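Local coordinates for lipoprotein LpqN (Mycobacterium tuberculosis, PDB 6E5F) that supports cell envelope biogenesis, binding a dodecyl trehaloside and interacting with the periplasmic loop domains of the mycolate transporters MmpL3 and MmpL11, at residues Glu144-Pro149 with Ser154-Ala159; Ala62-Asp67 with Leu138-Gly143. One frame throughout, in Å; residues are numbered along the deposited sequence. Where two conformers were deposited one is given.

Contact 1 (Glu144-Pro149 with Ser154-Ala159); sequences ELKNLP and SGDGSA. With L6T (alpha-D-glucopyranosyl 6-O-dodecyl-alpha-D-glucopyranoside), chain B.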
ATOM      1  N   GLU A 144       3.572  -7.750   7.112  1.00 25.62           N
ATOM      2  CA  GLU A 144       3.222  -6.583   7.915  1.00 26.13           C
ATOM      3  C   GLU A 144       1.791  -6.671   8.438  1.00 27.40           C
ATOM      4  O   GLU A 144       1.553  -6.541   9.645  1.00 31.12           O
ATOM      5  CB  GLU A 144       3.424  -5.305   7.096  1.00 29.99           C
ATOM      6  CG  GLU A 144       3.110  -4.028   7.861  1.00 32.37           C
ATOM      7  CD  GLU A 144       3.306  -2.776   7.030  1.00 32.08           C
ATOM      8  OE1 GLU A 144       3.021  -1.671   7.543  1.00 43.41           O
ATOM      9  OE2 GLU A 144       3.745  -2.892   5.869  1.00 33.56           O
ATOM     10  N   LEU A 145       0.820  -6.865   7.542  1.00 25.37           N
ATOM     11  CA  LEU A 145      -0.570  -6.950   7.983  1.00 25.00           C
ATOM     12  C   LEU A 145      -0.777  -8.130   8.916  1.00 28.58           C
ATOM     13  O   LEU A 145      -1.521  -8.032   9.897  1.00 28.27           O
ATOM     14  CB  LEU A 145      -1.515  -7.052   6.788  1.00 24.75           C
ATOM     15  CG  LEU A 145      -1.637  -5.883   5.806  1.00 52.01           C
ATOM     16  CD1 LEU A 145      -3.069  -5.784   5.286  1.00 29.52           C
ATOM     17  CD2 LEU A 145      -1.187  -4.560   6.397  1.00 34.25           C
ATOM     18  N   LYS A 146      -0.134  -9.263   8.627  1.00 25.26           N
ATOM     19  CA  LYS A 146      -0.318 -10.441   9.465  1.00 29.51           C
ATOM     20  C   LYS A 146       0.185 -10.224  10.886  1.00 32.53           C
ATOM     21  O   LYS A 146      -0.211 -10.971  11.790  1.00 33.81           O
ATOM     22  CB  LYS A 146       0.357 -11.654   8.824  1.00 29.03           C
ATOM     23  CG  LYS A 146      -0.344 -12.143   7.565  1.00 28.06           C
ATOM     24  CD  LYS A 146       0.446 -13.237   6.862  1.00 33.25           C
ATOM     25  CE  LYS A 146       0.501 -14.519   7.676  1.00 41.86           C
ATOM     26  NZ  LYS A 146       1.364 -15.549   7.031  1.00 48.46           N
ATOM     27  N   ASN A 147       1.030  -9.217  11.111  1.00 34.33           N
ATOM     28  CA  ASN A 147       1.522  -8.889  12.440  1.00 35.43           C
ATOM     29  C   ASN A 147       0.627  -7.902  13.181  1.00 42.95           C
ATOM     30  O   ASN A 147       0.899  -7.598  14.348  1.00 44.33           O
ATOM     31  CB  ASN A 147       2.941  -8.311  12.359  1.00 39.20           C
ATOM     32  CG  ASN A 147       3.978  -9.349  11.973  1.00 40.87           C
ATOM     33  OD1 ASN A 147       3.756 -10.551  12.111  1.00 39.89           O
ATOM     34  ND2 ASN A 147       5.128  -8.883  11.492  1.00 37.96           N
ATOM     35  N   LEU A 148      -0.422  -7.391  12.540  1.00 37.98           N
ATOM     36  CA  LEU A 148      -1.324  -6.464  13.206  1.00 40.57           C
ATOM     37  C   LEU A 148      -2.044  -7.171  14.354  1.00 48.82           C
ATOM     38  O   LEU A 148      -2.343  -8.366  14.265  1.00 41.61           O
ATOM     39  CB  LEU A 148      -2.358  -5.941  12.211  1.00 42.70           C
ATOM     40  CG  LEU A 148      -2.413  -4.451  11.853  1.00 51.98           C
ATOM     41  CD1 LEU A 148      -1.113  -3.707  12.118  1.00 53.98           C
ATOM     42  CD2 LEU A 148      -2.806  -4.307  10.393  1.00 37.37           C
ATOM     43  N   PRO A 149      -2.342  -6.456  15.442  1.00 46.88           N
ATOM     44  CA  PRO A 149      -3.026  -7.089  16.581  1.00 45.12           C
ATOM     45  C   PRO A 149      -4.367  -7.677  16.178  1.00 45.95           C
ATOM     46  O   PRO A 149      -5.253  -6.973  15.687  1.00 46.13           O
ATOM     47  CB  PRO A 149      -3.198  -5.934  17.576  1.00 55.48           C
ATOM     48  CG  PRO A 149      -2.172  -4.937  17.196  1.00 49.18           C
ATOM     49  CD  PRO A 149      -2.030  -5.040  15.712  1.00 51.19           C
ATOM     50  N   SER A 154      -8.072 -13.889   4.874  1.00 47.62           N
ATOM     51  CA  SER A 154      -8.148 -15.122   4.094  0.62 47.22           C
ATOM     52  C   SER A 154      -6.740 -15.440   3.609  1.00 38.57           C
ATOM     53  O   SER A 154      -6.303 -14.991   2.548  1.00 56.79           O
ATOM     54  CB  SER A 154      -9.134 -14.968   2.943  0.62 42.52           C
ATOM     55  OG  SER A 154     -10.454 -14.793   3.427  0.62 45.00           O
ATOM     56  N   GLY A 155      -6.016 -16.217   4.410  1.00 44.96           N
ATOM     57  CA  GLY A 155      -4.687 -16.642   4.022  1.00 31.51           C
ATOM     58  C   GLY A 155      -3.708 -15.487   3.999  1.00 30.31           C
ATOM     59  O   GLY A 155      -3.770 -14.559   4.814  1.00 36.31           O
ATOM     60  N   ASP A 156      -2.785 -15.544   3.045  1.00 25.11           N
ATOM     61  CA  ASP A 156      -1.725 -14.559   2.919  1.00 23.83           C
ATOM     62  C   ASP A 156      -1.986 -13.557   1.806  1.00 23.64           C
ATOM     63  O   ASP A 156      -1.096 -12.771   1.477  1.00 23.58           O
ATOM     64  CB  ASP A 156      -0.384 -15.256   2.676  1.00 27.97           C
ATOM     65  CG  ASP A 156       0.086 -16.050   3.876  1.00 35.69           C
ATOM     66  OD1 ASP A 156      -0.528 -15.917   4.954  1.00 41.53           O
ATOM     67  OD2 ASP A 156       1.069 -16.811   3.742  1.00 47.52           O
ATOM     68  N   GLY A 157      -3.175 -13.558   1.229  1.00 23.21           N
ATOM     69  CA  GLY A 157      -3.458 -12.705   0.094  1.00 25.94           C
ATOM     70  C   GLY A 157      -3.223 -13.418  -1.220  1.00 22.52           C
ATOM     71  O   GLY A 157      -3.156 -14.650  -1.295  1.00 25.45           O
ATOM     72  N   SER A 158      -3.115 -12.626  -2.280  1.00 18.82           N
ATOM     73  CA  SER A 158      -2.943 -13.187  -3.608  1.00 19.25           C
ATOM     74  C   SER A 158      -2.130 -12.248  -4.484  1.00 18.88           C
ATOM     75  O   SER A 158      -2.080 -11.030  -4.259  1.00 18.42           O
ATOM     76  CB  SER A 158      -4.293 -13.458  -4.282  1.00 25.81           C
ATOM     77  OG  SER A 158      -4.974 -12.245  -4.531  1.00 34.67           O
ATOM     78  N   ALA A 159      -1.512 -12.836  -5.503  1.00 20.30           N
ATOM     79  CA  ALA A 159      -0.808 -12.072  -6.513  1.00 18.12           C
ATOM     80  C   ALA A 159      -1.782 -11.212  -7.302  1.00 19.24           C
ATOM     81  O   ALA A 159      -2.966 -11.539  -7.452  1.00 23.09           O
ATOM     82  CB  ALA A 159      -0.072 -13.000  -7.476  1.00 22.22           C
TER
HETATM   83  C1  L6T B 301     -11.652 -11.899   7.232  1.00 73.17           C
HETATM   84  C2  L6T B 301     -12.145 -11.018   8.368  1.00 70.16           C
HETATM   85  C3  L6T B 301     -13.412 -10.311   7.945  1.00 67.75           C
HETATM   86  C4  L6T B 301     -13.127  -9.510   6.690  1.00 67.15           C
HETATM   87  C5  L6T B 301     -12.658 -10.472   5.602  1.00 60.62           C
HETATM   88  C6  L6T B 301     -12.441  -9.718   4.257  1.00 49.77           C
HETATM   89  CAA L6T B 301     -12.016 -13.902   6.094  1.00 91.35           C
HETATM   90  CAO L6T B 301     -11.565 -15.303   7.972  1.00100.77           C
HETATM   91  CAP L6T B 301     -10.442 -16.008   8.737  1.00102.91           C
HETATM   92  CAR L6T B 301     -12.589 -16.324   7.504  1.00100.69           C
HETATM   93  CAT L6T B 301     -13.691 -15.598   6.756  1.00 98.50           C
HETATM   94  CAV L6T B 301     -13.068 -14.873   5.583  1.00 99.92           C
HETATM   95  CAX L6T B 301     -10.961  -8.101   3.446  1.00 38.00           C
HETATM   96  CAY L6T B 301     -11.723  -6.948   2.729  1.00 35.98           C
HETATM   97  CAZ L6T B 301     -10.565  -6.119   2.178  1.00 34.46           C
HETATM   98  CBA L6T B 301     -11.144  -5.219   1.086  1.00 42.69           C
HETATM   99  CBB L6T B 301     -10.171  -4.036   1.177  1.00 35.33           C
HETATM  100  CBC L6T B 301      -9.935  -3.535  -0.219  1.00 43.82           C
HETATM  101  CBD L6T B 301      -8.837  -2.420  -0.129  1.00 50.57           C
HETATM  102  CBE L6T B 301      -8.218  -2.352  -1.503  1.00 53.78           C
HETATM  103  CBF L6T B 301      -6.736  -2.877  -1.529  1.00 57.58           C
HETATM  104  CBG L6T B 301      -5.790  -1.801  -0.959  1.00 59.39           C
HETATM  105  CBH L6T B 301      -5.891  -0.512  -1.751  1.00 59.07           C
HETATM  106  CBI L6T B 301      -5.931  -0.710  -3.271  1.00 60.35           C
HETATM  107  O1  L6T B 301     -12.622 -12.920   6.949  1.00 80.38           O
HETATM  108  O2  L6T B 301     -12.415 -11.827   9.517  1.00 66.53           O
HETATM  109  O3  L6T B 301     -13.856  -9.442   8.994  1.00 65.36           O
HETATM  110  O4  L6T B 301     -14.322  -8.846   6.282  1.00 71.29           O
HETATM  111  O5  L6T B 301     -11.434 -11.106   6.040  1.00 67.05           O
HETATM  112  O6  L6T B 301     -11.667  -8.600   4.589  1.00 41.05           O
HETATM  113  OAN L6T B 301     -11.005 -14.620   6.834  1.00 95.96           O
HETATM  114  OAQ L6T B 301      -9.734 -16.878   7.852  1.00107.10           O
HETATM  115  OAS L6T B 301     -13.147 -17.010   8.633  1.00100.09           O
HETATM  116  OAU L6T B 301     -14.664 -16.540   6.284  1.00 94.55           O
HETATM  117  OAW L6T B 301     -14.080 -14.153   4.867  1.00108.70           O
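K146, the last residue of the one-turn helix 143-146, reaches D156 in a type II' beta turn (S154 to G157) that interrupts strand 152-162; a single salt bridge joins this helix to an outer strand of the antiparallel sheet. The lysine NZ lies 2.8 Å from D156 OD1, while D156 OD2 stays farther back at 3.5 Å, so one carboxylate oxygen does the bonding. The ammonium does not lie in the carboxylate plane but comes from above it, 44° out. The lysine chain is extended except for a bend at chi3 (67°), which swings CE and NZ round OD1, and the methylene CE itself passes 3.2 Å from that oxygen. With CG beside the backbone N (chi1 -68°), the D156 carboxylate swings toward the lysine. Both charged residues are partly exposed, and water would probably weaken their attraction. The backbone of D156 has a second tie, its carbonyl O accepting a hydrogen bond from W168 NE1. At the start of the same turn, S154 belongs to the pocket for the dodecyl trehaloside: in one of its two conformers, its OG sits 3.2 Å from sugar carbon CAA and makes a weak hydrogen bond of 3.5 Å to OAN.

Contact 2 (Ala62-Asp67 with Leu138-Gly143); sequences ADYIRD and LQFAPG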
ATOM      1  N   ALA A  62      10.275  -4.898   5.713  1.00 24.70           N
ATOM      2  CA  ALA A  62      11.225  -4.135   6.515  1.00 26.68           C
ATOM      3  C   ALA A  62      12.320  -5.035   7.075  1.00 25.68           C
ATOM      4  O   ALA A  62      13.494  -4.648   7.107  1.00 27.79           O
ATOM      5  CB  ALA A  62      10.493  -3.414   7.645  1.00 30.93           C
ATOM      6  N   ASP A  63      11.956  -6.234   7.533  1.00 28.35           N
ATOM      7  CA  ASP A  63      12.964  -7.180   7.999  1.00 29.61           C
ATOM      8  C   ASP A  63      13.911  -7.557   6.865  1.00 26.75           C
ATOM      9  O   ASP A  63      15.134  -7.611   7.052  1.00 28.91           O
ATOM     10  CB  ASP A  63      12.282  -8.436   8.543  1.00 29.51           C
ATOM     11  CG  ASP A  63      11.420  -8.161   9.767  1.00 33.65           C
ATOM     12  OD1 ASP A  63      11.774  -7.273  10.570  1.00 36.47           O
ATOM     13  OD2 ASP A  63      10.392  -8.846   9.931  1.00 37.83           O
ATOM     14  N   TYR A  64      13.357  -7.821   5.682  1.00 25.11           N
ATOM     15  CA  TYR A  64      14.168  -8.176   4.524  1.00 24.47           C
ATOM     16  C   TYR A  64      15.172  -7.076   4.196  1.00 27.86           C
ATOM     17  O   TYR A  64      16.346  -7.356   3.926  1.00 27.23           O
ATOM     18  CB  TYR A  64      13.239  -8.454   3.339  1.00 26.24           C
ATOM     19  CG  TYR A  64      13.937  -8.663   2.021  1.00 22.51           C
ATOM     20  CD1 TYR A  64      14.817  -9.718   1.836  1.00 25.18           C
ATOM     21  CD2 TYR A  64      13.706  -7.807   0.954  1.00 25.06           C
ATOM     22  CE1 TYR A  64      15.463  -9.906   0.625  1.00 24.81           C
ATOM     23  CE2 TYR A  64      14.340  -7.989  -0.253  1.00 23.35           C
ATOM     24  CZ  TYR A  64      15.215  -9.039  -0.414  1.00 22.56           C
ATOM     25  OH  TYR A  64      15.845  -9.208  -1.628  1.00 24.68           O
ATOM     26  N   ILE A  65      14.734  -5.817   4.239  1.00 23.19           N
ATOM     27  CA  ILE A  65      15.631  -4.695   3.976  1.00 23.67           C
ATOM     28  C   ILE A  65      16.711  -4.615   5.048  1.00 26.56           C
ATOM     29  O   ILE A  65      17.897  -4.427   4.749  1.00 27.95           O
ATOM     30  CB  ILE A  65      14.823  -3.390   3.879  1.00 23.76           C
ATOM     31  CG1 ILE A  65      13.920  -3.415   2.647  1.00 24.77           C
ATOM     32  CG2 ILE A  65      15.760  -2.195   3.843  1.00 25.46           C
ATOM     33  CD1 ILE A  65      12.861  -2.330   2.632  1.00 24.37           C
ATOM     34  N   ARG A  66      16.314  -4.744   6.314  1.00 28.02           N
ATOM     35  CA  ARG A  66      17.260  -4.619   7.418  1.00 28.64           C
ATOM     36  C   ARG A  66      18.333  -5.699   7.360  1.00 29.85           C
ATOM     37  O   ARG A  66      19.494  -5.449   7.707  1.00 35.39           O
ATOM     38  CB  ARG A  66      16.498  -4.700   8.744  1.00 32.77           C
ATOM     39  CG  ARG A  66      17.373  -4.658   9.987  1.00 41.18           C
ATOM     40  CD  ARG A  66      16.601  -5.088  11.233  1.00 56.48           C
ATOM     41  NE  ARG A  66      16.320  -6.525  11.237  1.00 63.61           N
ATOM     42  CZ  ARG A  66      15.109  -7.074  11.341  1.00 58.43           C
ATOM     43  NH1 ARG A  66      14.987  -8.395  11.331  1.00 59.14           N
ATOM     44  NH2 ARG A  66      14.023  -6.321  11.470  1.00 65.47           N
ATOM     45  N   ASP A  67      17.970  -6.903   6.925  1.00 29.61           N
ATOM     46  CA  ASP A  67      18.849  -8.059   7.020  1.00 30.90           C
ATOM     47  C   ASP A  67      19.762  -8.228   5.815  1.00 35.20           C
ATOM     48  O   ASP A  67      20.532  -9.193   5.774  1.00 35.60           O
ATOM     49  CB  ASP A  67      18.021  -9.334   7.214  1.00 32.54           C
ATOM     50  CG  ASP A  67      17.329  -9.383   8.562  1.00 35.66           C
ATOM     51  OD1 ASP A  67      17.786  -8.688   9.491  1.00 39.31           O
ATOM     52  OD2 ASP A  67      16.328 -10.116   8.693  1.00 38.11           O
ATOM     53  N   LEU A 138       7.831  -9.194  -2.952  1.00 19.66           N
ATOM     54  CA  LEU A 138       6.485  -9.756  -3.055  0.56 20.72           C
ATOM     55  C   LEU A 138       6.295 -10.896  -2.065  1.00 21.19           C
ATOM     56  O   LEU A 138       5.242 -11.020  -1.432  1.00 22.55           O
ATOM     57  CB  LEU A 138       6.250 -10.263  -4.481  0.56 21.25           C
ATOM     58  CG  LEU A 138       6.263  -9.221  -5.604  0.56 23.12           C
ATOM     59  CD1 LEU A 138       6.453  -9.883  -6.955  0.56 27.23           C
ATOM     60  CD2 LEU A 138       4.973  -8.419  -5.593  0.56 22.05           C
ATOM     61  N   GLN A 139       7.316 -11.748  -1.921  1.00 21.15           N
ATOM     62  CA  GLN A 139       7.208 -12.888  -1.019  1.00 22.02           C
ATOM     63  C   GLN A 139       6.892 -12.448   0.407  1.00 25.50           C
ATOM     64  O   GLN A 139       6.098 -13.093   1.100  1.00 26.15           O
ATOM     65  CB  GLN A 139       8.492 -13.715  -1.060  1.00 27.20           C
ATOM     66  CG  GLN A 139       8.437 -14.976  -0.219  1.00 28.72           C
ATOM     67  CD  GLN A 139       9.670 -15.847  -0.386  1.00 35.40           C
ATOM     68  OE1 GLN A 139      10.529 -15.577  -1.223  1.00 39.39           O
ATOM     69  NE2 GLN A 139       9.761 -16.900   0.417  1.00 42.12           N
ATOM     70  N   PHE A 140       7.489 -11.350   0.865  1.00 22.17           N
ATOM     71  CA  PHE A 140       7.348 -10.915   2.249  1.00 21.75           C
ATOM     72  C   PHE A 140       6.297  -9.827   2.437  1.00 19.96           C
ATOM     73  O   PHE A 140       6.081  -9.387   3.574  1.00 23.55           O
ATOM     74  CB  PHE A 140       8.703 -10.447   2.790  1.00 25.01           C
ATOM     75  CG  PHE A 140       9.762 -11.508   2.747  1.00 26.43           C
ATOM     76  CD1 PHE A 140       9.491 -12.795   3.184  1.00 29.48           C
ATOM     77  CD2 PHE A 140      11.021 -11.226   2.250  1.00 28.23           C
ATOM     78  CE1 PHE A 140      10.457 -13.774   3.139  1.00 33.89           C
ATOM     79  CE2 PHE A 140      11.993 -12.202   2.203  1.00 32.49           C
ATOM     80  CZ  PHE A 140      11.713 -13.478   2.650  1.00 35.60           C
ATOM     81  N   ALA A 141       5.623  -9.412   1.372  1.00 21.03           N
ATOM     82  CA  ALA A 141       4.575  -8.400   1.485  1.00 18.61           C
ATOM     83  C   ALA A 141       3.505  -8.718   2.530  1.00 18.67           C
ATOM     84  O   ALA A 141       3.088  -7.786   3.238  1.00 23.64           O
ATOM     85  CB  ALA A 141       3.929  -8.186   0.109  1.00 21.08           C
ATOM     86  N   PRO A 142       3.015  -9.951   2.679  1.00 20.05           N
ATOM     87  CA  PRO A 142       1.933 -10.177   3.653  1.00 22.08           C
ATOM     88  C   PRO A 142       2.364 -10.063   5.107  1.00 23.92           C
ATOM     89  O   PRO A 142       1.492  -9.959   5.980  1.00 24.09           O
ATOM     90  CB  PRO A 142       1.415 -11.579   3.309  1.00 32.18           C
ATOM     91  CG  PRO A 142       2.434 -12.208   2.466  1.00 27.11           C
ATOM     92  CD  PRO A 142       3.279 -11.135   1.844  1.00 20.94           C
ATOM     93  N   GLY A 143       3.668 -10.034   5.400  1.00 22.67           N
ATOM     94  CA  GLY A 143       4.108 -10.104   6.783  1.00 26.82           C
ATOM     95  C   GLY A 143       3.574  -8.974   7.645  1.00 28.27           C
ATOM     96  O   GLY A 143       3.161  -9.195   8.787  1.00 30.20           O
TER
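Y64 of helix 61-66 and F140 of helix 134-140 form a helix-helix contact beside the antiparallel sheet of the LpqN alpha/beta fold (Mog1p/PsbP clan), their rings paired obliquely in an apolar seam. The closest approach, 3.7 Å, is between Y64 CB and F140 CD2. F140 CE2 continues along the tyrosine, 3.8 Å from Y64 CD1. Ring centroids are 5.6 Å apart with planes at 49°, an inclination between a parallel stack and a T-shaped pair. Torsions bring the rings together: the tyrosine ring stands opposite the backbone N across its first bond (chi1 173°), whereas the phenylalanine ring tucks in beside its own N.

A second shell surrounds the pair. Y59 meets F140 edge-to-face and also touches Y64, so three aromatic side chains share the seam. I70 of strand 70-74 and I132 pack on the tyrosine too, while its OH is hydrogen-bonded to the backbone N of D133, tying the polar end of a buried ring to the loop before helix 134-140. From F140 to G143 the chain makes a type I turn closed by G143 N on F140 O. Helix 61-66 also carries a salt-bridge network in which R66 bonds D67 OD1 only weakly, through NE and NH1; the shortest link, R66 NH2 to D63 OD1 at 2.6 Å, meets the oxygen on its anti side, 23° out of the carboxylate plane.

Overall arrangement
Contact 1 is a polar surface tie from helix 143-146 to the turn in strand 152-162; contact 2 is a partly buried apolar contact between two helices. The two lie in series along the chain, helix 134-140 leading through a short turn into helix 143-146, so the segment 138-143 hands over to 144-149 without a break. Their centres are about 12 Å apart, and they touch where D156 O of contact 1 packs 3.3 Å from P142 CB of contact 2. W168 adds a further link, since it bonds to D156 and packs against A141 and P142. The lipid pocket meets contact 1 alone, through S154; the bound sugar is also hydrogen-bonded to S173 OG and G153 O, whereas contact 2 contributes no pocket residue.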